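Long-range contacts in argonaute protein (PDB 5I4A), which uses short 5'-hydroxyl RNA guides to bind complementary nucleic acid targets and cleaves single-stranded DNA as a metal-dependent endonuclease: residues A298-S303 / M374-L379; E356-K361 / D387-N392; N367-N372 / D395-Q400. One frame throughout, in Å; residues are numbered along the deposited sequence.

How the contacts relate
The three contacts illustrate how the chemistry of a contact follows its depth in the fold. All lie in the Mid domain. Contact 1 lies in its buried core, two parallel strands joined by a run of main-chain hydrogen bonds and walled by apolar side chains. Contact 2 lies at the surface, where helix 387-392 meets a loop through one aromatic ring, a weak asparagine bond and two waters. Contact 3 is intermediate, combining one nearly straight asparagine bond, a bridging water and a small apolar patch. Strand 374-379 ties them together: it pairs with strand 398-403 of contact 3, and its Leu379 packs on Leu389 of contact 2. Strand 295-302 adds a separate link, Phe301 against Val360.

Contact 1 (A298-S303 / M374-L379); sequences AIFFFS and MAIVLL. With nucleotides of chain B.
Strands 298-302 and 374-379 are neighbours in the parallel sheet of the Rossmann-like Mid domain, and they show how such a pair is sewn together. Ile299 and Phe301 each spend both their N-H and their C=O on the partner strand. The bond from Ile299 N to Met374 O (2.9 Å) runs nearly along the carbonyl axis, as does the one from Leu378 N to Phe301 O (3.0 Å, 173° at hydrogen). Phe301 N reaches Ile376 O (2.8 Å) from above the carbonyl plane. Packing is tight on both faces. On one, Ile376 lies alongside Phe300 and its CD1 fits between Phe300 CE2 (3.7 Å) and Ala298 CB (3.9 Å); Tyr418 and Met422 of helix 412-424 cover this isoleucine. On the other, the Phe301 ring reaches back so that CE1 meets Ala375 CB (3.8 Å), while Val377 crosses it obliquely and the ring of Phe393 stands edge-to-face to it. Phe302 CE2 and Leu378 CD2, from side chains lying side by side, make the closest apolar contact at 3.6 Å. The pair loosens beyond Leu378. Ser303 has left the strand, its OG bonded to Asp380. Leu379 points its CB away from strand 298-302, and its CD1 meets the first nucleotide of the guide RNA, 3.5 Å from O2 of U1 of chain B.

Contact 2 (E356-K361 / D387-N392); sequences EEFTVK and DPLVRN
Helix 387-392, which follows strand 374-379 in the Mid domain, receives the loop 356-361 against one side at the protein surface. Phe358 carries most of the contact. The backbone brings its CB to 3.7 Å from Leu389 N, and a chi1 of -60°, with CG anti to the carbonyl carbon, then lays the ring over two successive helix residues. CD1 approaches Leu389 CB at 4.0 Å, and CD2 lies 4.1 Å from Pro388 CB; the proline runs alongside the phenylalanine, whereas Leu389 crosses it at about a right angle. The backbone that delivers this ring is a G1 beta bulge, in which Phe358 and Thr359 both face Asn354. Phe358 takes the left-handed conformation of the first bulge position, and Asn354 OD1 accepts a bond from Glu357 N. Polar chemistry gathers at the last residue of the helix segment. Asn392 ND2 makes a weak bond of 3.4 Å to Phe358 O, and it also gives a weak bond to a water that donates to Glu357 O (2.8 Å), so that a single amide spans two consecutive loop carbonyls, one directly and one through solvent. A second water joins the main chains farther along: it accepts from Val360 N at 2.6 Å and donates to Asn392 O at 2.8 Å.

Contact 3 (N367-N372 / D395-Q400); sequences NQIEDN and DNLILQ
Asn396 ND2 is gripped twice, by the carbonyls of Ile369 and Ile366, consistent with one for each of its two hydrogens. Asn396 ND2 lies 3.0 Å from Ile369 O in a nearly straight bond (165° at hydrogen). The bond arrives in the carbonyl plane on a lone pair, with a C=O...N angle of 129°, and the oxygen lies only 10° out of the asparagine's own amide plane. To reach it, Asn396 places CG in the crowded position between its backbone N and carbonyl carbon. Two bonds to main-chain oxygens, on Ile366 and Ile369, thus probably fix the amide's rotation and tie the turn 395-397 to the end of helix 364-367 and the loop after it. A water makes a second link, between the main chains, giving one hydrogen to Asp371 O (2.8 Å) and the other to Asn396 O (2.6 Å). Apart from these polar links the contact is apolar. Ile369 crosses Leu397 at about a right angle, and its CG2 and CD1 both touch Leu397 CD2, at 3.6 and 3.8 Å. Farther along, the tip of Ile398, CD1, rests 3.9 Å from Asn372 CB. The polar ends of Asp371 and Asn372 have partners beyond the two segments: Asp371 OD2 forms a salt bridge with Lys297, and Asn372 ND2 bonds to Glu428. The apolar pair settles on the buried sheet, Ile369 against Ile299 and Leu397 against Phe301 of strand 295-302. Beyond it the segment becomes strand 398-403, which pairs in parallel with strand 374-379 through Ile398 and Gln400, while Leu399 packs on Leu389 and Val390 of helix 387-392.

Contact 1 (A298-S303 / M374-L379)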
loop_
_atom_site.group_PDB
_atom_site.type_symbol
_atom_site.label_atom_id
_atom_site.label_comp_id
_atom_site.label_asym_id
_atom_site.label_seq_id
_atom_site.Cartn_x
_atom_site.Cartn_y
_atom_site.Cartn_z
ATOM N N ALA A 298 -10.904 31.105 9.590
ATOM C CA ALA A 298 -11.499 29.886 10.118
ATOM C C ALA A 298 -12.788 30.191 10.866
ATOM O O ALA A 298 -12.988 31.300 11.367
ATOM C CB ALA A 298 -10.516 29.158 11.044
ATOM N N ILE A 299 -13.661 29.183 10.923
ATOM C CA ILE A 299 -14.836 29.177 11.785
ATOM C C ILE A 299 -14.912 27.810 12.456
ATOM O O ILE A 299 -14.232 26.862 12.059
ATOM C CB ILE A 299 -16.146 29.485 11.025
ATOM C CG1 ILE A 299 -16.343 28.507 9.864
ATOM C CG2 ILE A 299 -16.166 30.931 10.541
ATOM C CD1 ILE A 299 -17.654 28.700 9.129
ATOM N N PHE A 300 -15.758 27.712 13.480
ATOM C CA PHE A 300 -15.840 26.532 14.331
ATOM C C PHE A 300 -17.202 25.859 14.204
ATOM O O PHE A 300 -18.236 26.533 14.128
ATOM C CB PHE A 300 -15.596 26.891 15.808
ATOM C CG PHE A 300 -14.242 27.484 16.083
ATOM C CD1 PHE A 300 -14.037 28.850 15.991
ATOM C CD2 PHE A 300 -13.179 26.673 16.453
ATOM C CE1 PHE A 300 -12.791 29.396 16.253
ATOM C CE2 PHE A 300 -11.935 27.214 16.714
ATOM C CZ PHE A 300 -11.742 28.575 16.613
ATOM N N PHE A 301 -17.197 24.527 14.199
ATOM C CA PHE A 301 -18.419 23.730 14.218
ATOM C C PHE A 301 -18.354 22.756 15.386
ATOM O O PHE A 301 -17.408 21.967 15.489
ATOM C CB PHE A 301 -18.617 22.969 12.903
ATOM C CG PHE A 301 -19.024 23.844 11.749
ATOM C CD1 PHE A 301 -18.068 24.453 10.955
ATOM C CD2 PHE A 301 -20.362 24.054 11.462
ATOM C CE1 PHE A 301 -18.441 25.260 9.891
ATOM C CE2 PHE A 301 -20.740 24.857 10.403
ATOM C CZ PHE A 301 -19.780 25.463 9.620
ATOM N N PHE A 302 -19.357 22.805 16.254
ATOM C CA PHE A 302 -19.442 21.919 17.402
ATOM C C PHE A 302 -20.652 21.006 17.256
ATOM O O PHE A 302 -21.665 21.381 16.658
ATOM C CB PHE A 302 -19.541 22.708 18.711
ATOM C CG PHE A 302 -18.392 23.650 18.937
ATOM C CD1 PHE A 302 -18.427 24.940 18.432
ATOM C CD2 PHE A 302 -17.285 23.255 19.664
ATOM C CE1 PHE A 302 -17.379 25.807 18.640
ATOM C CE2 PHE A 302 -16.233 24.120 19.875
ATOM C CZ PHE A 302 -16.281 25.397 19.360
ATOM N N SER A 303 -20.540 19.797 17.810
ATOM C CA SER A 303 -21.635 18.841 17.710
ATOM C C SER A 303 -22.785 19.179 18.651
ATOM O O SER A 303 -23.891 18.657 18.468
ATOM C CB SER A 303 -21.123 17.427 17.987
ATOM O OG SER A 303 -20.650 17.304 19.316
ATOM N N MET A 374 -11.192 27.748 6.736
ATOM C CA MET A 374 -11.142 26.446 7.381
ATOM C C MET A 374 -12.360 26.248 8.272
ATOM O O MET A 374 -12.760 27.147 9.014
ATOM C CB MET A 374 -9.871 26.318 8.216
ATOM C CG MET A 374 -8.601 26.606 7.444
ATOM S SD MET A 374 -8.329 25.377 6.161
ATOM C CE MET A 374 -7.085 26.199 5.185
ATOM N N ALA A 375 -12.947 25.061 8.201
ATOM C CA ALA A 375 -14.020 24.673 9.105
ATOM C C ALA A 375 -13.409 23.755 10.158
ATOM O O ALA A 375 -13.171 22.571 9.909
ATOM C CB ALA A 375 -15.158 23.999 8.353
ATOM N N ILE A 376 -13.138 24.315 11.336
ATOM C CA ILE A 376 -12.645 23.542 12.475
ATOM C C ILE A 376 -13.842 22.804 13.068
ATOM O O ILE A 376 -14.658 23.386 13.791
ATOM C CB ILE A 376 -11.950 24.431 13.509
ATOM C CG1 ILE A 376 -10.704 25.076 12.888
ATOM C CG2 ILE A 376 -11.574 23.621 14.743
ATOM C CD1 ILE A 376 -10.156 26.247 13.675
ATOM N N VAL A 377 -13.953 21.521 12.755
ATOM C CA VAL A 377 -15.109 20.710 13.114
ATOM C C VAL A 377 -14.675 19.760 14.219
ATOM O O VAL A 377 -13.819 18.891 14.001
ATOM C CB VAL A 377 -15.654 19.941 11.905
ATOM C CG1 VAL A 377 -16.867 19.114 12.299
ATOM C CG2 VAL A 377 -15.989 20.914 10.785
ATOM N N LEU A 378 -15.248 19.930 15.406
ATOM C CA LEU A 378 -14.870 19.119 16.554
ATOM C C LEU A 378 -15.641 17.806 16.533
ATOM O O LEU A 378 -16.877 17.800 16.563
ATOM C CB LEU A 378 -15.129 19.877 17.856
ATOM C CG LEU A 378 -14.107 20.945 18.247
ATOM C CD1 LEU A 378 -14.298 22.229 17.447
ATOM C CD2 LEU A 378 -14.183 21.217 19.744
ATOM N N LEU A 379 -14.909 16.697 16.470
ATOM C CA LEU A 379 -15.488 15.364 16.508
ATOM C C LEU A 379 -15.460 14.838 17.936
ATOM O O LEU A 379 -14.449 14.962 18.631
ATOM C CB LEU A 379 -14.724 14.409 15.588
ATOM C CG LEU A 379 -14.443 14.858 14.151
ATOM C CD1 LEU A 379 -13.597 13.825 13.427
ATOM C CD2 LEU A 379 -15.735 15.124 13.388
ATOM O "O5'" U B 1 -8.257 13.074 9.361
ATOM C "C5'" U B 1 -8.876 14.252 9.869
ATOM C "C4'" U B 1 -9.492 14.022 11.228
ATOM O "O4'" U B 1 -10.658 13.169 11.087
ATOM C "C3'" U B 1 -8.584 13.352 12.257
ATOM O "O3'" U B 1 -8.805 13.920 13.548
ATOM C "C2'" U B 1 -9.049 11.898 12.244
ATOM O "O2'" U B 1 -8.847 11.212 13.463
ATOM C "C1'" U B 1 -10.535 12.034 11.922
ATOM N N1 U B 1 -11.065 10.880 11.184
ATOM C C2 U B 1 -12.144 10.177 11.686
ATOM O O2 U B 1 -12.701 10.470 12.731
ATOM N N3 U B 1 -12.549 9.115 10.912
ATOM C C4 U B 1 -11.989 8.697 9.716
ATOM O O4 U B 1 -12.457 7.724 9.126
ATOM C C5 U B 1 -10.877 9.476 9.270
ATOM C C6 U B 1 -10.466 10.512 10.004
#

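Contact 2 (E356-K361 / D387-N392)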
loop_
_atom_site.group_PDB
_atom_site.type_symbol
_atom_site.label_atom_id
_atom_site.label_comp_id
_atom_site.label_asym_id
_atom_site.label_seq_id
_atom_site.Cartn_x
_atom_site.Cartn_y
_atom_site.Cartn_z
ATOM N N GLU A 356 -25.587 13.413 14.375
ATOM C CA GLU A 356 -26.320 12.217 13.983
ATOM C C GLU A 356 -26.364 12.080 12.465
ATOM O O GLU A 356 -26.085 11.006 11.920
ATOM C CB GLU A 356 -27.733 12.280 14.569
ATOM C CG GLU A 356 -28.416 10.953 14.803
ATOM C CD GLU A 356 -29.814 11.137 15.363
ATOM O OE1 GLU A 356 -30.070 12.190 15.986
ATOM O OE2 GLU A 356 -30.661 10.241 15.168
ATOM N N GLU A 357 -26.699 13.166 11.769
ATOM C CA GLU A 357 -26.794 13.177 10.317
ATOM C C GLU A 357 -25.543 13.710 9.635
ATOM O O GLU A 357 -25.404 13.538 8.418
ATOM C CB GLU A 357 -27.999 14.016 9.876
ATOM C CG GLU A 357 -29.315 13.568 10.480
ATOM C CD GLU A 357 -29.697 12.167 10.056
ATOM O OE1 GLU A 357 -29.855 11.938 8.839
ATOM O OE2 GLU A 357 -29.827 11.292 10.938
ATOM N N PHE A 358 -24.642 14.351 10.383
ATOM C CA PHE A 358 -23.463 15.012 9.819
ATOM C C PHE A 358 -23.875 16.067 8.794
ATOM O O PHE A 358 -23.382 16.105 7.665
ATOM C CB PHE A 358 -22.489 13.993 9.225
ATOM C CG PHE A 358 -21.988 12.997 10.229
ATOM C CD1 PHE A 358 -21.012 13.352 11.145
ATOM C CD2 PHE A 358 -22.506 11.713 10.274
ATOM C CE1 PHE A 358 -20.557 12.443 12.079
ATOM C CE2 PHE A 358 -22.053 10.798 11.205
ATOM C CZ PHE A 358 -21.076 11.163 12.109
ATOM N N THR A 359 -24.795 16.934 9.211
ATOM C CA THR A 359 -25.356 17.977 8.371
ATOM C C THR A 359 -25.162 19.336 9.029
ATOM O O THR A 359 -24.995 19.446 10.247
ATOM C CB THR A 359 -26.851 17.743 8.113
ATOM O OG1 THR A 359 -27.537 17.624 9.366
ATOM C CG2 THR A 359 -27.062 16.476 7.299
ATOM N N VAL A 360 -25.192 20.376 8.202
ATOM C CA VAL A 360 -25.067 21.757 8.648
ATOM C C VAL A 360 -26.218 22.550 8.050
ATOM O O VAL A 360 -26.557 22.373 6.873
ATOM C CB VAL A 360 -23.711 22.370 8.235
ATOM C CG1 VAL A 360 -23.640 23.837 8.623
ATOM C CG2 VAL A 360 -22.561 21.592 8.860
ATOM N N LYS A 361 -26.829 23.413 8.856
ATOM C CA LYS A 361 -27.899 24.266 8.358
ATOM C C LYS A 361 -27.283 25.370 7.506
ATOM O O LYS A 361 -26.367 26.073 7.948
ATOM C CB LYS A 361 -28.731 24.832 9.510
ATOM C CG LYS A 361 -28.059 25.900 10.363
ATOM C CD LYS A 361 -28.647 25.951 11.763
ATOM C CE LYS A 361 -29.218 27.325 12.080
ATOM N NZ LYS A 361 -29.322 27.552 13.549
ATOM N N ASP A 387 -17.600 9.567 5.564
ATOM C CA ASP A 387 -18.083 10.000 4.252
ATOM C C ASP A 387 -19.261 10.965 4.323
ATOM O O ASP A 387 -19.227 11.986 3.616
ATOM C CB ASP A 387 -18.437 8.772 3.400
ATOM C CG ASP A 387 -17.220 8.132 2.762
ATOM O OD1 ASP A 387 -16.270 8.865 2.411
ATOM O OD2 ASP A 387 -17.216 6.894 2.606
ATOM N N PRO A 388 -20.312 10.724 5.122
ATOM C CA PRO A 388 -21.415 11.701 5.167
ATOM C C PRO A 388 -20.975 13.104 5.549
ATOM O O PRO A 388 -21.451 14.080 4.955
ATOM C CB PRO A 388 -22.365 11.102 6.213
ATOM C CG PRO A 388 -22.087 9.650 6.189
ATOM C CD PRO A 388 -20.618 9.527 5.930
ATOM N N LEU A 389 -20.071 13.232 6.523
ATOM C CA LEU A 389 -19.607 14.551 6.940
ATOM C C LEU A 389 -18.995 15.310 5.767
ATOM O O LEU A 389 -19.325 16.476 5.526
ATOM C CB LEU A 389 -18.601 14.411 8.083
ATOM C CG LEU A 389 -17.930 15.694 8.577
ATOM C CD1 LEU A 389 -18.969 16.689 9.068
ATOM C CD2 LEU A 389 -16.924 15.379 9.672
ATOM N N VAL A 390 -18.104 14.654 5.019
ATOM C CA VAL A 390 -17.521 15.278 3.835
ATOM C C VAL A 390 -18.588 15.517 2.775
ATOM O O VAL A 390 -18.630 16.576 2.137
ATOM C CB VAL A 390 -16.377 14.402 3.291
ATOM C CG1 VAL A 390 -15.685 15.084 2.119
ATOM C CG2 VAL A 390 -15.393 14.065 4.395
ATOM N N ARG A 391 -19.474 14.538 2.583
ATOM C CA ARG A 391 -20.455 14.590 1.503
ATOM C C ARG A 391 -21.465 15.714 1.707
ATOM O O ARG A 391 -21.861 16.382 0.746
ATOM C CB ARG A 391 -21.150 13.232 1.408
ATOM C CG ARG A 391 -22.282 13.089 0.411
ATOM C CD ARG A 391 -22.561 11.599 0.239
ATOM N NE ARG A 391 -23.906 11.290 -0.230
ATOM C CZ ARG A 391 -24.314 10.065 -0.551
ATOM N NH1 ARG A 391 -23.475 9.039 -0.462
ATOM N NH2 ARG A 391 -25.556 9.864 -0.967
ATOM N N ASN A 392 -21.883 15.946 2.951
ATOM C CA ASN A 392 -22.941 16.904 3.246
ATOM C C ASN A 392 -22.420 18.280 3.631
ATOM O O ASN A 392 -23.214 19.223 3.723
ATOM C CB ASN A 392 -23.830 16.368 4.369
ATOM C CG ASN A 392 -24.369 14.990 4.065
ATOM O OD1 ASN A 392 -24.674 14.674 2.916
ATOM N ND2 ASN A 392 -24.476 14.155 5.093
HETATM O O HOH W 1 -26.569 12.257 6.236
HETATM O O HOH W 2 -25.019 20.009 5.645
#

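Contact 3 (N367-N372 / D395-Q400)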
loop_
_atom_site.group_PDB
_atom_site.type_symbol
_atom_site.label_atom_id
_atom_site.label_comp_id
_atom_site.label_asym_id
_atom_site.label_seq_id
_atom_site.Cartn_x
_atom_site.Cartn_y
_atom_site.Cartn_z
ATOM N N ASN A 367 -23.313 30.694 3.574
ATOM C CA ASN A 367 -23.396 30.641 2.118
ATOM C C ASN A 367 -22.551 31.729 1.466
ATOM O O ASN A 367 -21.964 31.508 0.399
ATOM C CB ASN A 367 -24.855 30.749 1.676
ATOM C CG ASN A 367 -25.009 30.771 0.171
ATOM O OD1 ASN A 367 -25.089 29.723 -0.472
ATOM N ND2 ASN A 367 -25.055 31.969 -0.401
ATOM N N GLN A 368 -22.468 32.909 2.084
ATOM C CA GLN A 368 -21.698 34.003 1.504
ATOM C C GLN A 368 -20.201 33.873 1.745
ATOM O O GLN A 368 -19.440 34.707 1.242
ATOM C CB GLN A 368 -22.188 35.359 2.036
ATOM C CG GLN A 368 -22.128 35.547 3.552
ATOM C CD GLN A 368 -20.753 35.919 4.073
ATOM O OE1 GLN A 368 -20.239 37.000 3.789
ATOM N NE2 GLN A 368 -20.153 35.022 4.849
ATOM N N ILE A 369 -19.760 32.863 2.497
ATOM C CA ILE A 369 -18.332 32.692 2.741
ATOM C C ILE A 369 -17.634 32.401 1.423
ATOM O O ILE A 369 -17.990 31.458 0.705
ATOM C CB ILE A 369 -18.080 31.582 3.764
ATOM C CG1 ILE A 369 -18.367 32.089 5.180
ATOM C CG2 ILE A 369 -16.646 31.071 3.650
ATOM C CD1 ILE A 369 -18.274 31.019 6.247
ATOM N N GLU A 370 -16.640 33.212 1.100
ATOM C CA GLU A 370 -15.818 33.029 -0.083
ATOM C C GLU A 370 -14.377 32.774 0.349
ATOM O O GLU A 370 -14.054 32.766 1.540
ATOM C CB GLU A 370 -15.913 34.248 -1.003
ATOM C CG GLU A 370 -17.319 34.807 -1.171
ATOM C CD GLU A 370 -17.803 34.731 -2.604
ATOM O OE1 GLU A 370 -17.278 33.889 -3.361
ATOM O OE2 GLU A 370 -18.705 35.513 -2.975
ATOM N N ASP A 371 -13.512 32.557 -0.643
ATOM C CA ASP A 371 -12.082 32.346 -0.429
ATOM C C ASP A 371 -11.813 31.102 0.412
ATOM O O ASP A 371 -12.689 30.246 0.573
ATOM C CB ASP A 371 -11.447 33.571 0.230
ATOM C CG ASP A 371 -11.956 34.871 -0.352
ATOM O OD1 ASP A 371 -12.614 34.826 -1.412
ATOM O OD2 ASP A 371 -11.704 35.937 0.248
ATOM N N ASN A 372 -10.597 30.999 0.951
ATOM C CA ASN A 372 -10.176 29.841 1.733
ATOM C C ASN A 372 -10.541 30.078 3.193
ATOM O O ASN A 372 -9.968 30.954 3.848
ATOM C CB ASN A 372 -8.677 29.607 1.584
ATOM C CG ASN A 372 -8.229 29.614 0.137
ATOM O OD1 ASN A 372 -8.787 28.910 -0.700
ATOM N ND2 ASN A 372 -7.220 30.431 -0.166
ATOM N N ASP A 395 -19.633 23.114 0.398
ATOM C CA ASP A 395 -18.475 22.965 -0.471
ATOM C C ASP A 395 -17.595 24.206 -0.512
ATOM O O ASP A 395 -16.455 24.122 -0.978
ATOM C CB ASP A 395 -18.926 22.606 -1.889
ATOM C CG ASP A 395 -19.647 21.275 -1.947
ATOM O OD1 ASP A 395 -19.268 20.357 -1.188
ATOM O OD2 ASP A 395 -20.598 21.147 -2.745
ATOM N N ASN A 396 -18.086 25.348 -0.040
ATOM C CA ASN A 396 -17.263 26.548 0.000
ATOM C C ASN A 396 -16.376 26.615 1.238
ATOM O O ASN A 396 -15.660 27.605 1.416
ATOM C CB ASN A 396 -18.146 27.798 -0.083
ATOM C CG ASN A 396 -19.199 27.846 1.006
ATOM O OD1 ASN A 396 -19.699 26.814 1.451
ATOM N ND2 ASN A 396 -19.543 29.054 1.440
ATOM N N LEU A 397 -16.396 25.591 2.086
ATOM C CA LEU A 397 -15.555 25.530 3.272
ATOM C C LEU A 397 -14.542 24.400 3.143
ATOM O O LEU A 397 -14.820 23.357 2.546
ATOM C CB LEU A 397 -16.393 25.317 4.536
ATOM C CG LEU A 397 -17.464 26.364 4.847
ATOM C CD1 LEU A 397 -18.283 25.939 6.053
ATOM C CD2 LEU A 397 -16.830 27.724 5.083
ATOM N N ILE A 398 -13.362 24.622 3.716
ATOM C CA ILE A 398 -12.297 23.626 3.737
ATOM C C ILE A 398 -12.465 22.831 5.029
ATOM O O ILE A 398 -12.140 23.310 6.117
ATOM C CB ILE A 398 -10.913 24.274 3.645
ATOM C CG1 ILE A 398 -10.800 25.107 2.366
ATOM C CG2 ILE A 398 -9.821 23.211 3.681
ATOM C CD1 ILE A 398 -9.501 25.881 2.251
ATOM N N LEU A 399 -12.975 21.611 4.903
ATOM C CA LEU A 399 -13.297 20.790 6.062
ATOM C C LEU A 399 -12.021 20.381 6.791
ATOM O O LEU A 399 -11.129 19.760 6.201
ATOM C CB LEU A 399 -14.092 19.564 5.614
ATOM C CG LEU A 399 -14.570 18.556 6.657
ATOM C CD1 LEU A 399 -15.266 19.268 7.790
ATOM C CD2 LEU A 399 -15.505 17.552 6.009
ATOM N N GLN A 400 -11.931 20.732 8.075
ATOM C CA GLN A 400 -10.749 20.460 8.894
ATOM C C GLN A 400 -11.182 19.870 10.229
ATOM O O GLN A 400 -11.179 20.560 11.258
ATOM C CB GLN A 400 -9.916 21.727 9.101
ATOM C CG GLN A 400 -9.231 22.249 7.839
ATOM C CD GLN A 400 -8.091 21.355 7.373
ATOM O OE1 GLN A 400 -7.714 20.404 8.057
ATOM N NE2 GLN A 400 -7.537 21.661 6.205
HETATM O O HOH W 3 -13.101 27.749 1.656
#